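PDB 6KR5: cysteine synthase 3 from Entamoeba histolytica, which catalyses the sulfhydrylation of O-acetylserine to cysteine, using pyridoxal-5'-phosphate as cofactor. Local coordinates for residues B[189-192]-B[193-196]; B[64-67]-B[68-72]; B[306-309]-B[310-314]; B[198-201]-B[202-206]; B[16-19]-B[20-23]. All blocks are in the same frame, centred on the assembly; numbering follows the deposited sequence. Where two conformers were deposited one is given.

Contact 1: B[189-192]-B[193-196]; sequences SAVG and TAGT. With PLP (pyridoxal-5'-phosphate), chain D.
Val191 packs against Ala194 across the phosphate-binding loop of a fold-type II PLP enzyme, the turn between strand 186-190 and helix 195-207 of a beta-alpha-beta unit. Most of the polar contacts converge on the phosphate of pyridoxal-5'-phosphate. Backbone amides supply one set. Gly192 N donates to PLP O1P at 2.7 Å, and Ala194 N gives the same oxygen a second bond. Thr193 N donates to PLP O2P and Thr196 N to PLP O3P. Two hydroxyls supply the other set. Thr193 OG1 donates to PLP O2P at 2.6 Å. Thr193 OG1 also accepts from Gly195 N at 3.1 Å, an ST turn, and from Asn165 ND2. Thr196 OG1 donates to PLP O3P at 2.7 Å. Each of these three phosphate oxygens is thus gripped by two bonds from residues 192-196. Ala194 is the N-cap residue, so the phosphate lies at the start of the helix, where the helix dipole would probably help to hold its charge.

The apolar contact is Val191 CG1 to Ala194 CB at 3.7 Å. A separate van der Waals contact sets the Thr196 methyl on the Ser189 hydroxyl. Thr196 CG2 stands anti to its own N and reaches Ser189 OG at 3.5 Å.

Contact 2: B[64-67]-B[68-72]; sequences NIIY and QAIKD
Tyr67 holds CG anti to its backbone N (chi1 -170°), which carries the ring along the helix surface toward Lys71. The lysine chain bends at chi3 (-67°), and this lays its end over the ring. Lys71 CE sits over one face, 3.9 Å from the centroid of the Tyr67 ring and offset toward the rim. It is a CH-pi contact. The charged end stays close as well, with Lys71 NZ 3.5 Å from Tyr67 CE2. The phenol oxygen points to the dimer partner, where Tyr67 OH has a weak hydrogen bond with Ile4 N of the second subunit.

Tyr67 and Lys71 are four residues apart on helix 58-72. Regular alpha-helical bonds run beneath them, from Gln68 N to Asn64 O through Lys71 N to Tyr67 O. On the side facing helix 88-100, Ile66 CG2 touches Ile70 CD1 at 3.8 Å. Both isoleucines also pack on Phe100 of that helix.

The amides form a separate polar row. Asn64 ND2 donates to a water at 2.9 Å, and that water donates to Gln68 OE1 at 2.9 Å. Asn64 ND2 is also bonded to Asp164 O, which ties this helix to helix 163-167. The other end of the Gln68 amide is used too. Gln68 NE2 donates to Asp72 OD1 at 2.9 Å, with the acceptor close to the amide plane. Gln68 NE2 approaches Asp72 OD1 on its syn side, 34° out of the carboxylate plane. Asp72 OD2 makes a salt bridge with Arg74.

Contact 3: B[306-309]-B[310-314]; sequences LPDC and GERYL. With PLP (pyridoxal-5'-phosphate), chain D.
The bond from Tyr313 OH to Asp308 OD2 is very short, 2.5 Å. The two side chains come from opposite directions, and the carboxylate meets the ring at its edge. The carboxylate and ring planes are turned 63° apart. Asp308 holds CG between its own N and carbonyl carbon (chi1 72°), which directs the carboxylate at the tyrosine and the cofactor. Asp308 OD2 lies 3.2 Å from PLP C2A and also accepts from Asn88 ND2. Pro307 CB comes within 3.2 Å of PLP N1. Pro307, Asp308 and Tyr313 all belong to the cofactor pocket.

The chain between them turns through a short 3-10 segment, 310-312. Arg312 N donates to Cys309 O at 3.3 Å, from above the carbonyl plane. Cys309 O also lies at the edge of the Tyr313 ring, 3.3 Å from Tyr313 CD2. In one of two conformers of Cys309, Glu311 N donates to Cys309 SG at 3.4 Å with a nearly straight angle of 171°. A disulfide links Cys309 to Cys50.

Glu311 and Arg312 make reciprocal salt bridges with Arg312 and Glu311 of the second subunit. Arg312 also bonds to Met54 O and Asn88 OD1. The Asp308 carboxylate is gripped at OD2 by both Tyr313 OH and Asn88 ND2, so its rotation beside PLP C2A is probably limited.

Contact 4: B[198-201]-B[202-206]; sequences IGVG and ENLKK
Asn203 ND2 donates to Gly199 O at 2.8 Å, back across one turn of helix 195-207. Asn203 N also donates to Gly199 O, at 3.1 Å. The two donors reach it from opposite faces of the carbonyl plane. Asn203 CG lies anti to its carbonyl carbon (chi1 -79°), and this folds the amide back over the preceding turn. The ND2 bond is bent, 144° at the hydrogen, and Gly199 O lies out of the Asn203 amide plane.

Next comes an apolar pair. Val200 and Leu204 lie side by side and point the same way, with Val200 CG1 3.6 Å from Leu204 CD1. Ile198 CG2 rests against the carboxylate end of Glu202, 3.8 Å from Glu202 CD. The main chain beneath keeps its i to i+4 bonds, such as Leu204 N to Val200 O at 2.8 Å.

Outside this shell, helix 169-179 covers one flank. Val200 packs on His169 and Ile176, and Asn203 on Val170 and Ala173. On the Ile198 flank are Lys247, Val250 and Val251. Glu202 OE2 makes a salt bridge with Lys247, and Lys205 NZ pairs with Asp252 and bonds to Val250 O.

The helix belongs to the beta-alpha-beta unit between strands 186-190 and 212-218. Gly199 O thus takes two N-H groups, one main-chain and one side-chain, while Glu202 and Lys205 pair with charges at Lys247 and Asp252.

Contact 5: B[16-19]-B[20-23]; sequences NILE and TIGG
Thr20 folds back on Ile17. Thr20 CB lies 3.6 Å from Ile17 O. From there the side chain divides. OG1 takes the position between the residue's own N and carbonyl carbon (chi1 72°), and this brings it to Ile17 O. Thr20 OG1 donates to Ile17 O at 2.8 Å, in the carbonyl plane and on a lone pair. Thr20 OG1 is also 3.6 Å from Ile17 CD1, so the isoleucine tip lies against it. Thr20 CG2 lies 3.9 Å from Ile17 O and from Glu19 C, and the side chain also packs on Phe51 of the second subunit.

Ile17 O has a second donor. Thr20 N bonds to Ile17 O at 3.1 Å, but from well above the carbonyl plane. Ile21 N donates to Leu18 O in the same steep way, at 3.1 Å. Leu18 and Ile21 run side by side, and Leu18 CD2 meets Ile21 CD1 at 4.0 Å. Both pack on Phe63 of helix 58-72.

Further out, Glu19 OE1 accepts from His15 N and forms a salt bridge with Arg12. Thr20 O bonds to Asn7 ND2 of the second subunit. Gly22 and Gly23 follow with positive phi, and Gly22 N bonds to Asn52 OD1. The i to i+3 bonds of Thr20 N and Ile21 N are typical of a short 3-10 turn, which here leads from strand 13-14 toward strand 26-28 at the dimer interface.

Contacts 1, 3, 4 and 5 are buried, and contact 2 is partly buried. Contacts 1 and 3 both touch the cofactor. Contact 1 holds its phosphate with amides and hydroxyls, whereas contact 3 sets a carboxylate and a proline beside the ring. Contacts 1 and 4 adjoin on helix 195-207. The helix start binds the anion, while the later turns use packing and salt bridges to fix the helix in the fold. In contacts 4 and 5 the doubly bonded acceptor is a backbone carbonyl, not a phosphate oxygen. Contact 2 is the most surface-like, and its centre lies about 21 Å from the centre of the chain. Contacts 2, 3 and 5 all reach the second subunit.

Contact 1: B[189-192]-B[193-196]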
loop_
_atom_site.group_PDB
_atom_site.type_symbol
_atom_site.label_atom_id
_atom_site.label_comp_id
_atom_site.label_asym_id
_atom_site.label_seq_id
_atom_site.Cartn_x
_atom_site.Cartn_y
_atom_site.Cartn_z
ATOM N N SER B 189 -8.692 3.017 18.980
ATOM C CA SER B 189 -7.900 3.886 18.120
ATOM C C SER B 189 -6.704 4.416 18.902
ATOM O O SER B 189 -6.875 5.035 19.962
ATOM C CB SER B 189 -8.770 5.034 17.584
ATOM O OG SER B 189 -7.988 6.116 17.111
ATOM N N ALA B 190 -5.497 4.182 18.385
ATOM C CA ALA B 190 -4.302 4.813 18.941
ATOM C C ALA B 190 -4.237 6.286 18.524
ATOM O O ALA B 190 -4.518 6.630 17.370
ATOM C CB ALA B 190 -3.050 4.067 18.480
ATOM N N VAL B 191 -3.845 7.159 19.463
ATOM C CA VAL B 191 -4.085 8.603 19.353
ATOM C C VAL B 191 -2.811 9.342 18.959
ATOM O O VAL B 191 -1.811 9.330 19.692
ATOM C CB VAL B 191 -4.646 9.175 20.665
ATOM C CG1 VAL B 191 -4.732 10.707 20.561
ATOM C CG2 VAL B 191 -6.002 8.568 20.960
ATOM N N GLY B 192 -2.861 10.011 17.804
ATOM C CA GLY B 192 -1.847 10.973 17.418
ATOM C C GLY B 192 -2.427 12.371 17.493
ATOM O O GLY B 192 -2.234 13.066 18.503
ATOM N N THR B 193 -3.152 12.783 16.442
ATOM C CA THR B 193 -3.874 14.052 16.479
ATOM C C THR B 193 -5.163 13.948 17.276
ATOM O O THR B 193 -5.701 14.983 17.697
ATOM C CB THR B 193 -4.219 14.551 15.069
ATOM O OG1 THR B 193 -5.198 13.691 14.464
ATOM C CG2 THR B 193 -2.970 14.628 14.189
ATOM N N ALA B 194 -5.674 12.727 17.458
ATOM C CA ALA B 194 -6.954 12.351 18.060
ATOM C C ALA B 194 -8.105 12.516 17.072
ATOM O O ALA B 194 -9.246 12.253 17.440
ATOM C CB ALA B 194 -7.264 13.112 19.365
ATOM N N GLY B 195 -7.844 12.901 15.817
ATOM C CA GLY B 195 -8.927 12.998 14.848
ATOM C C GLY B 195 -9.717 11.712 14.689
ATOM O O GLY B 195 -10.946 11.739 14.569
ATOM N N THR B 196 -9.024 10.570 14.676
ATOM C CA THR B 196 -9.709 9.293 14.471
ATOM C C THR B 196 -10.571 8.935 15.671
ATOM O O THR B 196 -11.761 8.633 15.520
ATOM C CB THR B 196 -8.715 8.170 14.195
ATOM O OG1 THR B 196 -7.975 8.470 13.005
ATOM C CG2 THR B 196 -9.457 6.870 13.977
HETATM N N1 PLP D . -0.598 5.937 13.609
HETATM C C2 PLP D . -0.108 6.505 12.466
HETATM C C2A PLP D . 0.930 5.757 11.688
HETATM C C3 PLP D . -0.577 7.740 12.053
HETATM O O3 PLP D . -0.069 8.290 10.910
HETATM C C4 PLP D . -1.548 8.397 12.796
HETATM C C4A PLP D . -1.993 9.768 12.433
HETATM O O4A PLP D . -1.493 10.346 11.460
HETATM C C5 PLP D . -2.043 7.805 13.957
HETATM C C6 PLP D . -1.555 6.581 14.352
HETATM C C5A PLP D . -3.065 8.483 14.842
HETATM O O4P PLP D . -4.249 8.856 14.194
HETATM P P PLP D . -4.938 10.215 14.687
HETATM O O1P PLP D . -5.061 10.152 16.199
HETATM O O2P PLP D . -4.036 11.347 14.286
HETATM O O3P PLP D . -6.264 10.284 14.021
#

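Contact 2: B[64-67]-B[68-72]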
loop_
_atom_site.group_PDB
_atom_site.type_symbol
_atom_site.label_atom_id
_atom_site.label_comp_id
_atom_site.label_asym_id
_atom_site.label_seq_id
_atom_site.Cartn_x
_atom_site.Cartn_y
_atom_site.Cartn_z
ATOM N N ASN B 64 -9.195 15.976 3.338
ATOM C CA ASN B 64 -10.309 16.798 3.808
ATOM C C ASN B 64 -9.860 18.165 4.308
ATOM O O ASN B 64 -10.605 19.143 4.159
ATOM C CB ASN B 64 -11.114 16.096 4.899
ATOM C CG ASN B 64 -12.510 16.666 4.997
ATOM O OD1 ASN B 64 -13.250 16.661 4.003
ATOM N ND2 ASN B 64 -12.862 17.217 6.159
ATOM N N ILE B 65 -8.679 18.268 4.923
ATOM C CA ILE B 65 -8.181 19.584 5.336
ATOM C C ILE B 65 -8.083 20.512 4.129
ATOM O O ILE B 65 -8.540 21.659 4.166
ATOM C CB ILE B 65 -6.827 19.437 6.058
ATOM C CG1 ILE B 65 -7.062 18.966 7.500
ATOM C CG2 ILE B 65 -6.039 20.740 6.019
ATOM C CD1 ILE B 65 -5.815 18.585 8.223
ATOM N N ILE B 66 -7.535 20.014 3.025
ATOM C CA ILE B 66 -7.357 20.858 1.850
ATOM C C ILE B 66 -8.678 21.072 1.120
ATOM O O ILE B 66 -8.999 22.199 0.721
ATOM C CB ILE B 66 -6.283 20.244 0.940
ATOM C CG1 ILE B 66 -4.929 20.313 1.644
ATOM C CG2 ILE B 66 -6.218 20.985 -0.380
ATOM C CD1 ILE B 66 -3.868 19.437 1.002
ATOM N N TYR B 67 -9.468 20.009 0.953
ATOM C CA TYR B 67 -10.739 20.111 0.238
ATOM C C TYR B 67 -11.663 21.108 0.914
ATOM O O TYR B 67 -12.244 21.981 0.259
ATOM C CB TYR B 67 -11.397 18.737 0.174
ATOM C CG TYR B 67 -12.604 18.626 -0.725
ATOM C CD1 TYR B 67 -12.672 19.318 -1.926
ATOM C CD2 TYR B 67 -13.654 17.790 -0.390
ATOM C CE1 TYR B 67 -13.770 19.193 -2.756
ATOM C CE2 TYR B 67 -14.757 17.660 -1.208
ATOM C CZ TYR B 67 -14.813 18.363 -2.389
ATOM O OH TYR B 67 -15.912 18.230 -3.209
ATOM N N GLN B 68 -11.820 20.987 2.231
ATOM C CA GLN B 68 -12.736 21.891 2.915
ATOM C C GLN B 68 -12.226 23.323 2.870
ATOM O O GLN B 68 -13.019 24.267 2.730
ATOM C CB GLN B 68 -12.946 21.447 4.359
ATOM C CG GLN B 68 -14.141 22.156 5.010
ATOM C CD GLN B 68 -15.460 21.752 4.372
ATOM O OE1 GLN B 68 -15.746 20.570 4.217
ATOM N NE2 GLN B 68 -16.267 22.737 3.991
ATOM N N ALA B 69 -10.906 23.509 2.979
ATOM C CA ALA B 69 -10.359 24.864 2.930
ATOM C C ALA B 69 -10.614 25.502 1.574
ATOM O O ALA B 69 -10.923 26.697 1.494
ATOM C CB ALA B 69 -8.864 24.860 3.247
ATOM N N ILE B 70 -10.504 24.724 0.495
ATOM C CA ILE B 70 -10.816 25.260 -0.827
ATOM C C ILE B 70 -12.290 25.627 -0.916
ATOM O O ILE B 70 -12.649 26.719 -1.372
ATOM C CB ILE B 70 -10.421 24.262 -1.927
ATOM C CG1 ILE B 70 -8.900 24.134 -1.985
ATOM C CG2 ILE B 70 -10.957 24.729 -3.263
ATOM C CD1 ILE B 70 -8.402 22.969 -2.823
ATOM N N LYS B 71 -13.164 24.728 -0.459
ATOM C CA LYS B 71 -14.601 24.981 -0.539
ATOM C C LYS B 71 -15.000 26.207 0.274
ATOM O O LYS B 71 -15.880 26.974 -0.141
ATOM C CB LYS B 71 -15.378 23.750 -0.070
ATOM C CG LYS B 71 -15.301 22.573 -1.040
ATOM C CD LYS B 71 -16.343 21.503 -0.732
ATOM C CE LYS B 71 -16.061 20.813 0.591
ATOM N NZ LYS B 71 -16.907 19.599 0.765
ATOM N N ASP B 72 -14.365 26.409 1.432
ATOM C CA ASP B 72 -14.668 27.527 2.323
ATOM C C ASP B 72 -14.028 28.834 1.884
ATOM O O ASP B 72 -14.358 29.888 2.448
ATOM C CB ASP B 72 -14.192 27.223 3.744
ATOM C CG ASP B 72 -14.965 26.100 4.402
ATOM O OD1 ASP B 72 -15.931 25.586 3.803
ATOM O OD2 ASP B 72 -14.587 25.733 5.537
HETATM O O HOH W 1 -15.190 18.887 6.513
#

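Contact 3: B[306-309]-B[310-314]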
loop_
_atom_site.group_PDB
_atom_site.type_symbol
_atom_site.label_atom_id
_atom_site.label_comp_id
_atom_site.label_asym_id
_atom_site.label_seq_id
_atom_site.Cartn_x
_atom_site.Cartn_y
_atom_site.Cartn_z
ATOM N N LEU B 306 -6.190 0.293 12.117
ATOM C CA LEU B 306 -4.770 0.069 11.833
ATOM C C LEU B 306 -4.289 1.206 10.938
ATOM O O LEU B 306 -4.568 1.196 9.731
ATOM C CB LEU B 306 -4.542 -1.290 11.158
ATOM C CG LEU B 306 -5.132 -2.523 11.865
ATOM C CD1 LEU B 306 -4.453 -3.788 11.338
ATOM C CD2 LEU B 306 -4.983 -2.436 13.349
ATOM N N PRO B 307 -3.586 2.213 11.475
ATOM C CA PRO B 307 -3.368 3.452 10.695
ATOM C C PRO B 307 -2.467 3.342 9.469
ATOM O O PRO B 307 -2.623 4.172 8.555
ATOM C CB PRO B 307 -2.760 4.407 11.735
ATOM C CG PRO B 307 -3.334 3.940 13.048
ATOM C CD PRO B 307 -3.338 2.427 12.916
ATOM N N ASP B 308 -1.504 2.419 9.416
ATOM C CA ASP B 308 -0.628 2.345 8.240
ATOM C C ASP B 308 0.051 0.978 8.192
ATOM O O ASP B 308 -0.249 0.083 8.993
ATOM C CB ASP B 308 0.382 3.511 8.190
ATOM C CG ASP B 308 1.505 3.419 9.229
ATOM O OD1 ASP B 308 1.517 2.497 10.079
ATOM O OD2 ASP B 308 2.392 4.315 9.197
ATOM N N CYS B 309 0.986 0.832 7.259
ATOM C CA CYS B 309 1.588 -0.446 6.903
ATOM C C CYS B 309 3.000 -0.574 7.467
ATOM O O CYS B 309 3.725 0.413 7.605
ATOM C CB CYS B 309 1.628 -0.593 5.383
ATOM S SG CYS B 309 2.359 -2.135 4.816
ATOM N N GLY B 310 3.399 -1.817 7.765
ATOM C CA GLY B 310 4.727 -2.058 8.288
ATOM C C GLY B 310 5.841 -1.774 7.304
ATOM O O GLY B 310 6.974 -1.531 7.731
ATOM N N GLU B 311 5.542 -1.781 5.998
ATOM C CA GLU B 311 6.572 -1.502 5.004
ATOM C C GLU B 311 7.177 -0.119 5.200
ATOM O O GLU B 311 8.344 0.108 4.858
ATOM C CB GLU B 311 5.993 -1.639 3.593
ATOM C CG GLU B 311 7.036 -1.452 2.492
ATOM C CD GLU B 311 6.510 -1.737 1.098
ATOM O OE1 GLU B 311 5.290 -1.955 0.942
ATOM O OE2 GLU B 311 7.334 -1.742 0.159
ATOM N N ARG B 312 6.409 0.812 5.758
ATOM C CA ARG B 312 6.896 2.151 6.071
ATOM C C ARG B 312 7.897 2.164 7.226
ATOM O O ARG B 312 8.452 3.227 7.534
ATOM C CB ARG B 312 5.698 3.056 6.377
ATOM C CG ARG B 312 5.948 4.555 6.211
ATOM C CD ARG B 312 4.671 5.304 5.842
ATOM N NE ARG B 312 4.353 5.152 4.428
ATOM C CZ ARG B 312 3.234 5.600 3.869
ATOM N NH1 ARG B 312 2.328 6.231 4.612
ATOM N NH2 ARG B 312 3.015 5.407 2.577
ATOM N N TYR B 313 8.164 1.012 7.856
ATOM C CA TYR B 313 9.041 0.930 9.016
ATOM C C TYR B 313 10.198 -0.036 8.807
ATOM O O TYR B 313 10.820 -0.458 9.781
ATOM C CB TYR B 313 8.236 0.543 10.259
ATOM C CG TYR B 313 7.151 1.552 10.480
ATOM C CD1 TYR B 313 7.417 2.748 11.123
ATOM C CD2 TYR B 313 5.883 1.345 9.966
ATOM C CE1 TYR B 313 6.435 3.698 11.271
ATOM C CE2 TYR B 313 4.895 2.280 10.117
ATOM C CZ TYR B 313 5.177 3.456 10.765
ATOM O OH TYR B 313 4.193 4.398 10.913
ATOM N N LEU B 314 10.511 -0.378 7.555
ATOM C CA LEU B 314 11.616 -1.302 7.307
ATOM C C LEU B 314 12.961 -0.701 7.686
ATOM O O LEU B 314 13.916 -1.448 7.931
ATOM C CB LEU B 314 11.633 -1.715 5.840
ATOM C CG LEU B 314 10.397 -2.452 5.350
ATOM C CD1 LEU B 314 10.529 -2.695 3.851
ATOM C CD2 LEU B 314 10.217 -3.757 6.096
HETATM N N1 PLP D . -0.598 5.937 13.609
HETATM C C2 PLP D . -0.108 6.505 12.466
HETATM C C2A PLP D . 0.930 5.757 11.688
HETATM C C3 PLP D . -0.577 7.740 12.053
HETATM O O3 PLP D . -0.069 8.290 10.910
HETATM C C4 PLP D . -1.548 8.397 12.796
HETATM C C4A PLP D . -1.993 9.768 12.433
HETATM O O4A PLP D . -1.493 10.346 11.460
HETATM C C5 PLP D . -2.043 7.805 13.957
HETATM C C6 PLP D . -1.555 6.581 14.352
HETATM C C5A PLP D . -3.065 8.483 14.842
HETATM O O4P PLP D . -4.249 8.856 14.194
HETATM P P PLP D . -4.938 10.215 14.687
HETATM O O1P PLP D . -5.061 10.152 16.199
HETATM O O2P PLP D . -4.036 11.347 14.286
HETATM O O3P PLP D . -6.264 10.284 14.021
#

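Contact 4: B[198-201]-B[202-206]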
loop_
_atom_site.group_PDB
_atom_site.type_symbol
_atom_site.label_atom_id
_atom_site.label_comp_id
_atom_site.label_asym_id
_atom_site.label_seq_id
_atom_site.Cartn_x
_atom_site.Cartn_y
_atom_site.Cartn_z
ATOM N N ILE B 198 -11.787 10.678 18.129
ATOM C CA ILE B 198 -12.896 11.592 18.381
ATOM C C ILE B 198 -13.885 11.569 17.223
ATOM O O ILE B 198 -15.100 11.528 17.433
ATOM C CB ILE B 198 -12.381 13.019 18.651
ATOM C CG1 ILE B 198 -11.468 13.055 19.886
ATOM C CG2 ILE B 198 -13.558 14.002 18.796
ATOM C CD1 ILE B 198 -12.022 12.307 21.099
ATOM N N GLY B 199 -13.384 11.598 15.986
ATOM C CA GLY B 199 -14.278 11.598 14.838
ATOM C C GLY B 199 -15.057 10.303 14.701
ATOM O O GLY B 199 -16.277 10.313 14.504
ATOM N N VAL B 200 -14.363 9.166 14.771
ATOM C CA VAL B 200 -15.076 7.897 14.681
ATOM C C VAL B 200 -15.955 7.702 15.908
ATOM O O VAL B 200 -17.106 7.262 15.798
ATOM C CB VAL B 200 -14.095 6.724 14.499
ATOM C CG1 VAL B 200 -14.849 5.391 14.511
ATOM C CG2 VAL B 200 -13.329 6.877 13.207
ATOM N N GLY B 201 -15.434 8.034 17.092
ATOM C CA GLY B 201 -16.209 7.843 18.306
ATOM C C GLY B 201 -17.482 8.668 18.312
ATOM O O GLY B 201 -18.566 8.156 18.607
ATOM N N GLU B 202 -17.376 9.952 17.957
ATOM C CA GLU B 202 -18.566 10.802 17.948
ATOM C C GLU B 202 -19.585 10.315 16.929
ATOM O O GLU B 202 -20.793 10.296 17.204
ATOM C CB GLU B 202 -18.185 12.254 17.667
ATOM C CG GLU B 202 -17.546 12.969 18.849
ATOM C CD GLU B 202 -17.290 14.439 18.586
ATOM O OE1 GLU B 202 -17.013 14.802 17.420
ATOM O OE2 GLU B 202 -17.353 15.234 19.551
ATOM N N ASN B 203 -19.121 9.910 15.744
ATOM C CA ASN B 203 -20.062 9.560 14.689
ATOM C C ASN B 203 -20.671 8.181 14.901
ATOM O O ASN B 203 -21.826 7.959 14.518
ATOM C CB ASN B 203 -19.381 9.649 13.325
ATOM C CG ASN B 203 -19.269 11.072 12.833
ATOM O OD1 ASN B 203 -20.273 11.712 12.524
ATOM N ND2 ASN B 203 -18.045 11.578 12.757
ATOM N N LEU B 204 -19.936 7.246 15.507
ATOM C CA LEU B 204 -20.561 5.979 15.867
ATOM C C LEU B 204 -21.558 6.172 17.004
ATOM O O LEU B 204 -22.639 5.574 16.994
ATOM C CB LEU B 204 -19.505 4.944 16.245
ATOM C CG LEU B 204 -18.693 4.376 15.076
ATOM C CD1 LEU B 204 -17.678 3.359 15.579
ATOM C CD2 LEU B 204 -19.623 3.755 14.043
ATOM N N LYS B 205 -21.222 7.012 17.989
ATOM C CA LYS B 205 -22.115 7.160 19.135
ATOM C C LYS B 205 -23.413 7.858 18.748
ATOM O O LYS B 205 -24.446 7.638 19.391
ATOM C CB LYS B 205 -21.411 7.908 20.269
ATOM C CG LYS B 205 -20.660 6.986 21.225
ATOM C CD LYS B 205 -19.819 7.766 22.241
ATOM C CE LYS B 205 -19.288 6.814 23.306
ATOM N NZ LYS B 205 -18.309 7.451 24.226
ATOM N N LYS B 206 -23.406 8.611 17.665
ATOM C CA LYS B 206 -24.664 9.244 17.210
ATOM C C LYS B 206 -25.599 8.140 16.719
ATOM O O LYS B 206 -26.803 8.264 16.889
ATOM C CB LYS B 206 -24.401 10.197 16.045
ATOM C CG LYS B 206 -24.355 11.663 16.418
ATOM C CD LYS B 206 -24.440 12.594 15.234
ATOM C CE LYS B 206 -23.072 13.060 14.793
ATOM N NZ LYS B 206 -22.453 13.972 15.786
#

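Contact 5: B[16-19]-B[20-23]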
loop_
_atom_site.group_PDB
_atom_site.type_symbol
_atom_site.label_atom_id
_atom_site.label_comp_id
_atom_site.label_asym_id
_atom_site.label_seq_id
_atom_site.Cartn_x
_atom_site.Cartn_y
_atom_site.Cartn_z
ATOM N N ASN B 16 -9.780 10.501 -10.377
ATOM C CA ASN B 16 -8.415 10.811 -9.979
ATOM C C ASN B 16 -8.137 10.018 -8.714
ATOM O O ASN B 16 -9.035 9.389 -8.146
ATOM C CB ASN B 16 -8.216 12.304 -9.742
ATOM C CG ASN B 16 -9.192 12.850 -8.729
ATOM O OD1 ASN B 16 -9.150 12.482 -7.559
ATOM N ND2 ASN B 16 -10.099 13.712 -9.180
ATOM N N ILE B 17 -6.882 10.077 -8.264
ATOM C CA ILE B 17 -6.476 9.228 -7.147
ATOM C C ILE B 17 -7.201 9.614 -5.865
ATOM O O ILE B 17 -7.391 8.768 -4.986
ATOM C CB ILE B 17 -4.939 9.257 -6.991
ATOM C CG1 ILE B 17 -4.461 8.108 -6.100
ATOM C CG2 ILE B 17 -4.430 10.612 -6.476
ATOM C CD1 ILE B 17 -4.763 6.749 -6.674
ATOM N N LEU B 18 -7.628 10.876 -5.724
ATOM C CA LEU B 18 -8.291 11.265 -4.483
ATOM C C LEU B 18 -9.606 10.523 -4.299
ATOM O O LEU B 18 -10.030 10.284 -3.160
ATOM C CB LEU B 18 -8.528 12.773 -4.456
ATOM C CG LEU B 18 -7.267 13.604 -4.646
ATOM C CD1 LEU B 18 -7.604 15.071 -4.422
ATOM C CD2 LEU B 18 -6.186 13.174 -3.666
ATOM N N GLU B 19 -10.261 10.146 -5.395
ATOM C CA GLU B 19 -11.530 9.437 -5.297
ATOM C C GLU B 19 -11.374 8.008 -4.803
ATOM O O GLU B 19 -12.386 7.373 -4.491
ATOM C CB GLU B 19 -12.245 9.439 -6.647
ATOM C CG GLU B 19 -12.644 10.846 -7.073
ATOM C CD GLU B 19 -13.694 10.880 -8.169
ATOM O OE1 GLU B 19 -13.846 9.890 -8.908
ATOM O OE2 GLU B 19 -14.375 11.923 -8.280
ATOM N N THR B 20 -10.149 7.482 -4.739
ATOM C CA THR B 20 -9.922 6.158 -4.163
ATOM C C THR B 20 -9.658 6.198 -2.666
ATOM O O THR B 20 -9.497 5.135 -2.059
ATOM C CB THR B 20 -8.746 5.426 -4.831
ATOM O OG1 THR B 20 -7.503 6.027 -4.447
ATOM C CG2 THR B 20 -8.868 5.412 -6.347
ATOM N N ILE B 21 -9.610 7.385 -2.062
ATOM C CA ILE B 21 -9.343 7.480 -0.636
ATOM C C ILE B 21 -10.518 6.921 0.149
ATOM O O ILE B 21 -11.689 7.150 -0.195
ATOM C CB ILE B 21 -9.073 8.942 -0.248
ATOM C CG1 ILE B 21 -7.766 9.405 -0.862
ATOM C CG2 ILE B 21 -9.044 9.126 1.277
ATOM C CD1 ILE B 21 -7.516 10.895 -0.642
ATOM N N GLY B 22 -10.205 6.203 1.226
ATOM C CA GLY B 22 -11.228 5.626 2.071
ATOM C C GLY B 22 -11.823 4.337 1.524
ATOM O O GLY B 22 -11.243 3.621 0.687
ATOM N N GLY B 23 -13.011 4.031 2.038
ATOM C CA GLY B 23 -13.631 2.744 1.741
ATOM C C GLY B 23 -12.709 1.572 1.987
ATOM O O GLY B 23 -12.634 0.656 1.160
#